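Local structure of terminal oxygenase component of carbazole 1,9a-dioxygenase (Nocardioides aromaticivorans, 3GCF) at residues E147-L151 with S152-P156; T187-I190 with F191-N195; P212-R215 with D216-Q219; V220-N224 with W225-V229; C365-K368 with W369-A373. The protein serves as the terminal oxygenase of carbazole 1,9a-dioxygenase, probably using electrons passed through a Rieske [2Fe-2S] cluster to activate dioxygen at a mononuclear iron. One frame throughout, in Å; residues are numbered along the deposited sequence.

Interaction 1 of 5, residues E147-L151 with S152-P156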
# COMPACT_ATOMS: atom_id res chain seq x y z
N GLU A 147 -4.12 -30.66 -22.36
CA GLU A 147 -4.29 -31.86 -21.56
C GLU A 147 -2.92 -32.08 -20.94
O GLU A 147 -1.90 -31.78 -21.55
CB GLU A 147 -4.66 -33.07 -22.42
CG GLU A 147 -5.87 -32.86 -23.32
CD GLU A 147 -6.38 -34.17 -23.90
OE1 GLU A 147 -5.55 -34.99 -24.36
OE2 GLU A 147 -7.61 -34.38 -23.90
N PRO A 148 -2.88 -32.61 -19.71
CA PRO A 148 -1.58 -32.84 -19.08
C PRO A 148 -0.73 -33.90 -19.75
O PRO A 148 -1.24 -34.89 -20.28
CB PRO A 148 -1.96 -33.21 -17.65
CG PRO A 148 -3.28 -33.91 -17.83
CD PRO A 148 -3.99 -33.03 -18.83
N HIS A 149 0.58 -33.68 -19.74
CA HIS A 149 1.53 -34.64 -20.30
C HIS A 149 2.18 -35.28 -19.07
O HIS A 149 1.82 -34.96 -17.94
CB HIS A 149 2.59 -33.93 -21.15
CG HIS A 149 3.17 -32.71 -20.51
ND1 HIS A 149 2.75 -31.43 -20.80
CD2 HIS A 149 4.11 -32.58 -19.54
CE1 HIS A 149 3.41 -30.57 -20.05
NE2 HIS A 149 4.24 -31.24 -19.27
N ALA A 150 3.12 -36.20 -19.30
CA ALA A 150 3.78 -36.89 -18.20
C ALA A 150 4.49 -35.93 -17.25
O ALA A 150 5.21 -35.03 -17.69
CB ALA A 150 4.78 -37.90 -18.76
N LEU A 151 4.29 -36.14 -15.96
CA LEU A 151 4.90 -35.32 -14.92
C LEU A 151 6.42 -35.28 -15.06
O LEU A 151 7.04 -34.23 -14.85
CB LEU A 151 4.53 -35.87 -13.53
CG LEU A 151 5.20 -35.21 -12.32
CD1 LEU A 151 4.81 -33.74 -12.26
CD2 LEU A 151 4.79 -35.92 -11.03
N SER A 152 7.02 -36.42 -15.41
CA SER A 152 8.46 -36.54 -15.56
C SER A 152 9.06 -35.57 -16.55
O SER A 152 10.26 -35.30 -16.52
CB SER A 152 8.83 -37.97 -15.98
OG SER A 152 8.33 -38.25 -17.28
N GLU A 153 8.23 -35.04 -17.44
CA GLU A 153 8.70 -34.10 -18.44
C GLU A 153 8.98 -32.71 -17.87
O GLU A 153 9.66 -31.90 -18.51
CB GLU A 153 7.68 -34.01 -19.58
CG GLU A 153 7.74 -35.19 -20.54
CD GLU A 153 6.66 -35.15 -21.61
OE1 GLU A 153 6.36 -34.05 -22.13
OE2 GLU A 153 6.11 -36.22 -21.94
N ASP A 154 8.47 -32.44 -16.67
CA ASP A 154 8.66 -31.14 -16.03
C ASP A 154 9.49 -31.21 -14.76
O ASP A 154 9.39 -30.33 -13.89
CB ASP A 154 7.30 -30.51 -15.71
CG ASP A 154 6.50 -30.17 -16.95
OD1 ASP A 154 7.12 -29.79 -17.97
OD2 ASP A 154 5.26 -30.28 -16.91
N LEU A 155 10.30 -32.25 -14.64
CA LEU A 155 11.15 -32.44 -13.48
C LEU A 155 12.58 -32.77 -13.91
O LEU A 155 12.79 -33.35 -14.98
CB LEU A 155 10.62 -33.58 -12.61
CG LEU A 155 9.28 -33.35 -11.91
CD1 LEU A 155 8.80 -34.66 -11.27
CD2 LEU A 155 9.44 -32.26 -10.85
N PRO A 156 13.57 -32.39 -13.10
CA PRO A 156 14.96 -32.68 -13.44
C PRO A 156 15.17 -34.19 -13.39
O PRO A 156 14.47 -34.88 -12.66
CB PRO A 156 15.75 -31.97 -12.34
CG PRO A 156 14.83 -30.86 -11.90
CD PRO A 156 13.49 -31.54 -11.89
O HOH W 1 3.57 -37.35 -22.02

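Interaction 2 of 5, residues T187-I190 with F191-N195. With FE2 (Fe (II) ion), chain P.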
# COMPACT_ATOMS: atom_id res chain seq x y z
N THR A 187 26.38 -19.37 -10.75
CA THR A 187 27.61 -19.94 -10.19
C THR A 187 28.58 -19.02 -9.45
O THR A 187 29.56 -19.50 -8.87
CB THR A 187 28.39 -20.72 -11.28
OG1 THR A 187 28.94 -19.80 -12.23
CG2 THR A 187 27.48 -21.69 -12.01
N THR A 188 28.33 -17.72 -9.46
CA THR A 188 29.22 -16.81 -8.73
C THR A 188 28.52 -16.04 -7.61
O THR A 188 29.17 -15.34 -6.84
CB THR A 188 29.93 -15.81 -9.68
OG1 THR A 188 28.96 -15.00 -10.36
CG2 THR A 188 30.76 -16.56 -10.71
N HIS A 189 27.20 -16.18 -7.49
CA HIS A 189 26.48 -15.48 -6.43
C HIS A 189 26.81 -16.10 -5.07
O HIS A 189 26.54 -15.49 -4.03
CB HIS A 189 24.96 -15.56 -6.65
CG HIS A 189 24.31 -16.73 -5.97
ND1 HIS A 189 24.39 -18.02 -6.46
CD2 HIS A 189 23.62 -16.81 -4.81
CE1 HIS A 189 23.77 -18.84 -5.63
NE2 HIS A 189 23.29 -18.13 -4.62
N ILE A 190 27.39 -17.29 -5.07
CA ILE A 190 27.70 -17.98 -3.82
C ILE A 190 28.65 -17.21 -2.92
O ILE A 190 28.87 -17.58 -1.76
CB ILE A 190 28.25 -19.41 -4.07
CG1 ILE A 190 29.56 -19.36 -4.84
CG2 ILE A 190 27.19 -20.23 -4.83
CD1 ILE A 190 30.13 -20.74 -5.16
N PHE A 191 29.21 -16.14 -3.47
CA PHE A 191 30.10 -15.26 -2.73
C PHE A 191 29.35 -14.81 -1.48
O PHE A 191 29.89 -14.82 -0.37
CB PHE A 191 30.45 -14.05 -3.61
CG PHE A 191 31.14 -12.93 -2.89
CD1 PHE A 191 32.43 -13.09 -2.38
CD2 PHE A 191 30.52 -11.69 -2.73
CE1 PHE A 191 33.08 -12.04 -1.73
CE2 PHE A 191 31.16 -10.63 -2.08
CZ PHE A 191 32.45 -10.80 -1.58
N MET A 192 28.08 -14.43 -1.66
CA MET A 192 27.25 -13.94 -0.56
C MET A 192 26.97 -14.97 0.54
O MET A 192 26.51 -14.60 1.62
CB MET A 192 25.91 -13.42 -1.10
CG MET A 192 24.86 -14.50 -1.31
SD MET A 192 23.24 -13.85 -1.81
CE MET A 192 22.71 -13.09 -0.30
N HIS A 193 27.23 -16.24 0.27
CA HIS A 193 26.99 -17.29 1.27
C HIS A 193 28.21 -17.65 2.10
O HIS A 193 28.12 -18.46 3.03
CB HIS A 193 26.51 -18.58 0.59
CG HIS A 193 25.19 -18.47 -0.11
ND1 HIS A 193 24.05 -18.05 0.54
CD2 HIS A 193 24.82 -18.76 -1.38
CE1 HIS A 193 23.03 -18.10 -0.30
NE2 HIS A 193 23.47 -18.53 -1.47
N ARG A 194 29.36 -17.05 1.77
CA ARG A 194 30.62 -17.35 2.44
C ARG A 194 30.60 -17.36 3.97
O ARG A 194 31.36 -18.10 4.60
CB ARG A 194 31.72 -16.38 1.96
CG ARG A 194 31.52 -14.94 2.41
CD ARG A 194 32.51 -13.99 1.75
NE ARG A 194 32.36 -12.63 2.25
CZ ARG A 194 31.33 -11.83 1.97
NH1 ARG A 194 30.36 -12.25 1.17
NH2 ARG A 194 31.28 -10.62 2.51
N ASN A 195 29.74 -16.55 4.57
CA ASN A 195 29.67 -16.48 6.03
C ASN A 195 28.52 -17.26 6.67
O ASN A 195 28.27 -17.14 7.86
CB ASN A 195 29.62 -15.02 6.48
CG ASN A 195 30.93 -14.28 6.23
OD1 ASN A 195 30.94 -13.12 5.83
ND2 ASN A 195 32.05 -14.97 6.46
FE FE2 P . 22.16 -19.04 -3.07
O HOH W 2 22.60 -21.06 -3.19
O HOH W 3 20.91 -19.50 -4.59

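Interaction 3 of 5, residues P212-R215 with D216-Q219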
# COMPACT_ATOMS: atom_id res chain seq x y z
N PRO A 212 33.56 -20.68 -15.55
CA PRO A 212 33.68 -21.62 -16.67
C PRO A 212 35.14 -21.68 -17.12
O PRO A 212 35.74 -20.64 -17.40
CB PRO A 212 32.77 -21.00 -17.74
CG PRO A 212 31.72 -20.30 -16.91
CD PRO A 212 32.52 -19.66 -15.82
N ALA A 213 35.69 -22.88 -17.20
CA ALA A 213 37.09 -23.06 -17.59
C ALA A 213 37.28 -23.45 -19.05
O ALA A 213 38.38 -23.33 -19.59
CB ALA A 213 37.75 -24.11 -16.69
N ASP A 214 36.21 -23.92 -19.69
CA ASP A 214 36.28 -24.33 -21.08
C ASP A 214 34.91 -24.28 -21.75
O ASP A 214 33.91 -23.96 -21.11
CB ASP A 214 36.87 -25.75 -21.19
CG ASP A 214 36.04 -26.78 -20.46
OD1 ASP A 214 34.87 -26.97 -20.84
OD2 ASP A 214 36.55 -27.40 -19.51
N ARG A 215 34.88 -24.64 -23.03
CA ARG A 215 33.67 -24.62 -23.84
C ARG A 215 32.62 -25.68 -23.49
O ARG A 215 31.47 -25.56 -23.90
CB ARG A 215 34.06 -24.76 -25.31
CG ARG A 215 33.04 -24.24 -26.30
CD ARG A 215 33.55 -24.37 -27.74
NE ARG A 215 34.84 -23.70 -27.93
CZ ARG A 215 35.04 -22.39 -27.82
NH1 ARG A 215 34.03 -21.58 -27.52
NH2 ARG A 215 36.25 -21.88 -28.01
N ASP A 216 33.00 -26.71 -22.74
CA ASP A 216 32.05 -27.76 -22.36
C ASP A 216 31.54 -27.57 -20.94
O ASP A 216 30.94 -28.48 -20.35
CB ASP A 216 32.69 -29.14 -22.47
CG ASP A 216 33.10 -29.49 -23.88
OD1 ASP A 216 32.31 -29.24 -24.81
OD2 ASP A 216 34.22 -30.03 -24.05
N ALA A 217 31.78 -26.39 -20.38
CA ALA A 217 31.34 -26.10 -19.02
C ALA A 217 29.82 -26.22 -18.89
O ALA A 217 29.32 -26.71 -17.87
CB ALA A 217 31.80 -24.69 -18.61
N MET A 218 29.11 -25.80 -19.93
CA MET A 218 27.64 -25.83 -19.92
C MET A 218 27.08 -26.69 -21.05
O MET A 218 27.51 -26.59 -22.20
CB MET A 218 27.09 -24.41 -20.07
CG MET A 218 27.61 -23.43 -19.02
SD MET A 218 27.48 -21.71 -19.58
CE MET A 218 28.97 -21.02 -18.96
N GLN A 219 26.12 -27.55 -20.72
CA GLN A 219 25.51 -28.40 -21.72
C GLN A 219 24.00 -28.21 -21.76
O GLN A 219 23.33 -28.24 -20.73
CB GLN A 219 25.84 -29.87 -21.46
CG GLN A 219 25.54 -30.75 -22.68
CD GLN A 219 25.97 -32.18 -22.49
OE1 GLN A 219 27.09 -32.45 -22.05
NE2 GLN A 219 25.09 -33.11 -22.83
O HOH W 4 29.89 -24.24 -22.28

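Interaction 4 of 5, residues V220-N224 with W225-V229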
# COMPACT_ATOMS: atom_id res chain seq x y z
N VAL A 220 23.47 -28.00 -22.96
CA VAL A 220 22.04 -27.82 -23.14
C VAL A 220 21.38 -29.13 -23.55
O VAL A 220 21.81 -29.77 -24.50
CB VAL A 220 21.76 -26.75 -24.22
CG1 VAL A 220 20.26 -26.55 -24.38
CG2 VAL A 220 22.43 -25.45 -23.84
N TYR A 221 20.37 -29.54 -22.80
CA TYR A 221 19.63 -30.76 -23.09
C TYR A 221 18.32 -30.33 -23.71
O TYR A 221 17.42 -29.86 -23.01
CB TYR A 221 19.37 -31.54 -21.80
CG TYR A 221 20.61 -32.23 -21.27
CD1 TYR A 221 21.09 -33.40 -21.85
CD2 TYR A 221 21.34 -31.67 -20.21
CE1 TYR A 221 22.26 -34.00 -21.41
CE2 TYR A 221 22.51 -32.27 -19.76
CZ TYR A 221 22.97 -33.43 -20.37
OH TYR A 221 24.13 -34.03 -19.94
N ASP A 222 18.22 -30.47 -25.03
CA ASP A 222 17.02 -30.05 -25.74
C ASP A 222 16.53 -31.13 -26.70
O ASP A 222 16.06 -30.84 -27.80
CB ASP A 222 17.33 -28.75 -26.48
CG ASP A 222 16.12 -28.19 -27.20
OD1 ASP A 222 14.98 -28.45 -26.76
OD2 ASP A 222 16.32 -27.47 -28.21
N GLU A 223 16.65 -32.38 -26.28
CA GLU A 223 16.20 -33.51 -27.08
C GLU A 223 15.12 -34.23 -26.29
O GLU A 223 15.41 -34.99 -25.37
CB GLU A 223 17.37 -34.47 -27.33
CG GLU A 223 17.07 -35.57 -28.33
CD GLU A 223 18.23 -36.53 -28.51
OE1 GLU A 223 18.55 -37.28 -27.56
OE2 GLU A 223 18.83 -36.53 -29.61
N ASN A 224 13.86 -33.99 -26.64
CA ASN A 224 12.74 -34.59 -25.92
C ASN A 224 12.67 -33.89 -24.57
O ASN A 224 13.14 -32.76 -24.43
CB ASN A 224 12.96 -36.10 -25.72
CG ASN A 224 12.84 -36.89 -27.01
OD1 ASN A 224 13.37 -38.00 -27.12
ND2 ASN A 224 12.14 -36.33 -28.00
N TRP A 225 12.07 -34.55 -23.58
CA TRP A 225 11.96 -33.97 -22.24
C TRP A 225 12.53 -34.91 -21.19
O TRP A 225 12.56 -36.12 -21.38
CB TRP A 225 10.49 -33.66 -21.92
CG TRP A 225 9.84 -32.69 -22.86
CD1 TRP A 225 9.16 -32.99 -24.01
CD2 TRP A 225 9.80 -31.26 -22.73
NE1 TRP A 225 8.70 -31.84 -24.61
CE2 TRP A 225 9.08 -30.76 -23.84
CE3 TRP A 225 10.30 -30.36 -21.79
CZ2 TRP A 225 8.84 -29.40 -24.03
CZ3 TRP A 225 10.07 -29.00 -21.98
CH2 TRP A 225 9.35 -28.53 -23.10
N PRO A 226 12.98 -34.36 -20.05
CA PRO A 226 12.98 -32.93 -19.70
C PRO A 226 14.07 -32.13 -20.42
O PRO A 226 15.05 -32.69 -20.89
CB PRO A 226 13.19 -32.95 -18.19
CG PRO A 226 14.08 -34.14 -18.01
CD PRO A 226 13.45 -35.17 -18.91
N LYS A 227 13.89 -30.81 -20.48
CA LYS A 227 14.87 -29.95 -21.13
C LYS A 227 15.48 -29.02 -20.10
O LYS A 227 14.79 -28.54 -19.19
CB LYS A 227 14.21 -29.12 -22.24
CG LYS A 227 13.54 -29.93 -23.34
CD LYS A 227 12.87 -29.00 -24.35
CE LYS A 227 12.10 -29.78 -25.42
NZ LYS A 227 12.98 -30.69 -26.22
N GLY A 228 16.78 -28.77 -20.23
CA GLY A 228 17.45 -27.89 -19.30
C GLY A 228 18.90 -27.61 -19.63
O GLY A 228 19.41 -28.03 -20.67
N VAL A 229 19.57 -26.91 -18.73
CA VAL A 229 20.97 -26.57 -18.89
C VAL A 229 21.75 -27.11 -17.70
O VAL A 229 21.32 -26.98 -16.56
CB VAL A 229 21.15 -25.04 -18.98
CG1 VAL A 229 22.58 -24.71 -19.38
CG2 VAL A 229 20.16 -24.46 -19.98
O HOH W 5 16.56 -33.00 -23.52

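Interaction 5 of 5, residues C365-K368 with W369-A373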
# COMPACT_ATOMS: atom_id res chain seq x y z
N CYS A 365 25.44 -19.31 -18.48
CA CYS A 365 24.58 -20.45 -18.22
C CYS A 365 23.14 -19.95 -18.06
O CYS A 365 22.19 -20.62 -18.46
CB CYS A 365 25.03 -21.24 -16.97
SG CYS A 365 24.97 -20.38 -15.38
N ILE A 366 22.99 -18.74 -17.52
CA ILE A 366 21.66 -18.16 -17.35
C ILE A 366 21.13 -17.75 -18.72
O ILE A 366 19.93 -17.88 -19.00
CB ILE A 366 21.70 -16.94 -16.40
CG1 ILE A 366 21.97 -17.43 -14.97
CG2 ILE A 366 20.39 -16.17 -16.47
CD1 ILE A 366 22.21 -16.32 -13.98
N VAL A 367 22.01 -17.26 -19.58
CA VAL A 367 21.61 -16.85 -20.92
C VAL A 367 21.11 -18.07 -21.71
O VAL A 367 20.14 -17.97 -22.45
CB VAL A 367 22.77 -16.19 -21.70
CG1 VAL A 367 22.38 -15.99 -23.16
CG2 VAL A 367 23.12 -14.86 -21.06
N LYS A 368 21.79 -19.20 -21.55
CA LYS A 368 21.39 -20.42 -22.25
C LYS A 368 20.03 -20.87 -21.74
O LYS A 368 19.20 -21.36 -22.51
CB LYS A 368 22.41 -21.54 -22.04
CG LYS A 368 23.73 -21.31 -22.73
CD LYS A 368 24.68 -22.47 -22.48
CE LYS A 368 26.08 -22.13 -22.97
NZ LYS A 368 26.08 -21.81 -24.42
N TRP A 369 19.81 -20.70 -20.44
CA TRP A 369 18.54 -21.07 -19.82
C TRP A 369 17.40 -20.19 -20.34
O TRP A 369 16.31 -20.69 -20.63
CB TRP A 369 18.64 -20.98 -18.29
CG TRP A 369 17.38 -20.51 -17.60
CD1 TRP A 369 17.14 -19.27 -17.07
CD2 TRP A 369 16.16 -21.25 -17.44
NE1 TRP A 369 15.86 -19.19 -16.60
CE2 TRP A 369 15.23 -20.39 -16.82
CE3 TRP A 369 15.75 -22.55 -17.77
CZ2 TRP A 369 13.91 -20.79 -16.51
CZ3 TRP A 369 14.45 -22.95 -17.47
CH2 TRP A 369 13.55 -22.07 -16.85
N ARG A 370 17.64 -18.89 -20.44
CA ARG A 370 16.62 -17.97 -20.93
C ARG A 370 16.23 -18.32 -22.35
O ARG A 370 15.06 -18.32 -22.71
CB ARG A 370 17.12 -16.53 -20.89
CG ARG A 370 17.37 -15.99 -19.50
CD ARG A 370 17.92 -14.58 -19.58
NE ARG A 370 18.07 -13.97 -18.27
CZ ARG A 370 18.68 -12.81 -18.06
NH1 ARG A 370 19.20 -12.14 -19.08
NH2 ARG A 370 18.77 -12.32 -16.83
N THR A 371 17.25 -18.61 -23.16
CA THR A 371 17.07 -18.96 -24.56
C THR A 371 16.26 -20.24 -24.71
O THR A 371 15.29 -20.29 -25.47
CB THR A 371 18.43 -19.15 -25.25
OG1 THR A 371 19.16 -17.93 -25.15
CG2 THR A 371 18.25 -19.52 -26.71
N LEU A 372 16.65 -21.27 -23.98
CA LEU A 372 15.96 -22.54 -24.03
C LEU A 372 14.51 -22.41 -23.55
O LEU A 372 13.61 -23.01 -24.12
CB LEU A 372 16.69 -23.57 -23.17
CG LEU A 372 16.05 -24.96 -23.10
CD1 LEU A 372 16.20 -25.66 -24.45
CD2 LEU A 372 16.70 -25.76 -21.99
N ALA A 373 14.30 -21.61 -22.51
CA ALA A 373 12.97 -21.41 -21.95
C ALA A 373 12.08 -20.62 -22.92
O ALA A 373 10.91 -20.93 -23.09
CB ALA A 373 13.07 -20.68 -20.62

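Interaction 1 of 5, residues E147-L151 with S152-P156
His149 gives the N-H on its NE2 to OD2 of Asp154, 2.7 Å away, with an N-H...O angle of 152°. The oxygen is approached on its syn side, 35° out of the carboxylate plane; ring and carboxylate stand nearly perpendicular. With CG lodged between its backbone N and carbonyl carbon (chi1 47°), the imidazole turns back over the following turn and meets the aspartate. That carboxylate has further donors: OD2 also takes the backbone N-H of Trp35, and OD1 pairs with ND1 of His34. Two i to i+3 bonds of a 3-10 turn close the backbone, Glu153 N to Ala150 O at 3.0 Å and Asp154 N to Leu151 O at 2.9 Å. Ala150 N donates to a water that in turn donates to OE2 of Glu153, 2.8 Å from the water oxygen. The other oxygen of Glu153, OE1, forms a salt bridge with Arg378. On the apolar side CG of Leu151 packs against CD1 of Leu155 at 3.8 Å. The Asp154 carboxylate would tend to favour a protonated imidazole, an effect that Arg378 and the other donors to the two acids probably temper, while Asp154 ties this linker turn to strand 34-40.

Interaction 2 of 5, residues T187-I190 with F191-N195
His189 and His193 meet at the iron. His189 comes first along the chain, its NE2 binding the metal at 2.1 Å; its ND1 is hydrogen-bonded to the carbonyl of Asp186, which steadies the rotation of the ring. The carbonyl O of His189 accepts from Met192 N at 3.0 Å, and SD of Met192 lies out at the edge of the His189 ring. Ile190 follows, its O receiving the N-H of His193 at 2.9 Å. That 3-10 winding brings the residue four positions after His189 round to the same metal: His193 NE2 is also 2.1 Å from the iron. The two NE2 atoms are 3.2 Å apart, held there as fellow ligands, with ring planes 84° apart. CG of Met192 covers one face of the His193 ring, 4.0 Å above its centre. Further on, NH1 of Arg194 lies over the Phe191 ring and donates to Phe191 O, opposite in face to the bond from Arg194 N. Two waters and Asp337 complete the iron's surroundings, while Tyr98 of the second subunit packs on His189. Two histidines and one carboxylate make the facial triad of mononuclear iron in Rieske oxygenases.

Interaction 3 of 5, residues P212-R215 with D216-Q219
OD1 of Asp214 accepts the backbone N-H of Asp216 at 2.7 Å, the N-H...O angle a bent 137°. It offers its anti lone pair, the one away from OD2, and OD2 is itself taken up by the side-chain amide of Asn236. CG sits between the backbone N and the carbonyl carbon (chi1 60°), which swings the carboxylate forward over the peptide two residues on. The same residue closes the turn through its backbone: Asp214 O receives a weak bond from Ala217 N at 3.3 Å, spanning Asp214 to Ala217. Around the corner a water joins the two arms, donating to Arg215 O at 2.6 Å and accepting from Met218 N at 2.9 Å, so the amide of Met218, first residue of the outgoing strand, is satisfied by the water. Asp216 brings a second carboxylate near the first, its OD2 lying 4.5 Å from OD1 of Asp214, a proximity of like charges that the donors to Asp214 probably ease. Beneath the polar crown the arms meet through carbon. CB of Pro212 touches CB of Ala217 at 3.9 Å, and CG of Pro212 meets CE of Met218 at 3.5 Å, the methionine methyl reaching the CG corner of the proline ring, the two side chains meeting at a slant. Tyr237 backs all three side chains, and Met218 continues on to helix 364-376. This is an Asx turn overlapping a type I beta turn, a surface connection that leads strand 209-212 into strand 218-221 at the edge of the catalytic domain's antiparallel sheet.

Interaction 4 of 5, residues V220-N224 with W225-V229
NZ of Lys227 donates to Asn224 O at 2.7 Å and forms a salt bridge with OD1 of Asp222 at 3.1 Å, so one ammonium ties the Asp222 carboxylate and the Asn224 carbonyl on the incoming side of the bend. Asp222 OD1 is met from its anti side, 31° out of the carboxylate plane, while the donor to Asn224 O is tilted by a similar amount from the carbonyl. The lysine chain runs extended until a final bend at CE (chi4 -61°), which turns NZ back into the loop. Along the way CE lies 3.5 Å above the plane of the Trp225 indole, over its centre. Asp222 is shared: its OD2 has a stronger partner in Arg376 of helix 364-376, which would fix the carboxylate beside the lysine. Arg378 makes a cation-pi contact with Trp225. A water inside the bend accepts from Glu223 N and donates to Pro226 O, bridging the two sides of the loop beyond the strands; the peptide bond before Pro226 is cis. Further out lie the strands proper. Tyr221 and Gly228 are a hydrogen-bonded antiparallel pair, Tyr221 N to Gly228 O at 2.8 Å and nearly straight, with Gly228 N returning to Tyr221 O at 3.1 Å. Val220 opposite Val229 forms the adjoining non-hydrogen-bonded pair. Taken together this is a beta hairpin, strands 218-221 and 228-231, at the edge, within this chain, of the antiparallel sheet of the catalytic domain, which has the Bet v 1-like fold.

Interaction 5 of 5, residues C365-K368 with W369-A373
Ile366 O lies near the plane of the Trp369 indole at its edge, 3.7 Å from CD1, while CB of Ala373, one helical turn on, sits 4.0 Å above one face and offset toward the rim. The indole NE1 donates outside the helix to the hydroxyl of Tyr24. The second flat group, the guanidinium of Arg370, is reached obliquely by CG2 of Ile366, which comes to 3.7 Å from NE. The arginine chain runs fully extended from CG to NE past Ile366, and its charge is met by two carboxylates, Glu182 at NE and Glu357 at NH1. Arg78 of the second subunit, a residue of its [2Fe-2S] site, packs on both Ile366 and Arg370. Behind the side chains runs the backbone ladder, with Arg370 N to Ile366 O at 2.9 Å and Leu372 N to Lys368 O at 2.9 Å. Val367 O is doubly gripped: the N-H of Thr371 comes from one face of its plane and OG1 of Thr371, 2.9 Å away, from the other. With OG1 anti to its own carbonyl carbon (chi1 -60°), the hydroxyl points back along the helix to that oxygen. Such i to i+4 bonding, with a threonine hydroxyl reinforcing one carbonyl, is regular alpha helix, here the C-terminal helix 364-376 packed against hairpin 218-231 and lying at a subunit boundary.

Overall arrangement
Interactions 2 and 5 are the buried contacts, and both meet the second subunit; interaction 2 holds the iron ligands, while interaction 5 is helix backbone reinforced by side chains, with the side chain of Ile366 about 11 Å from the iron. Interaction 3 lies at the surface and relies on carboxylate-to-backbone bonding and a water. It shares strand 218-221 with interaction 4, whose charged loop end is only partly buried. Helix 364-376 covers this hairpin: Met218 of interaction 3 reaches Cys365, and Leu372 packs on Asp222 and Gly228 of interaction 4. Interaction 1, about 32 Å from interaction 2 between centres, touches the hairpin end, Glu153 against Trp225 and Leu155 against Pro226.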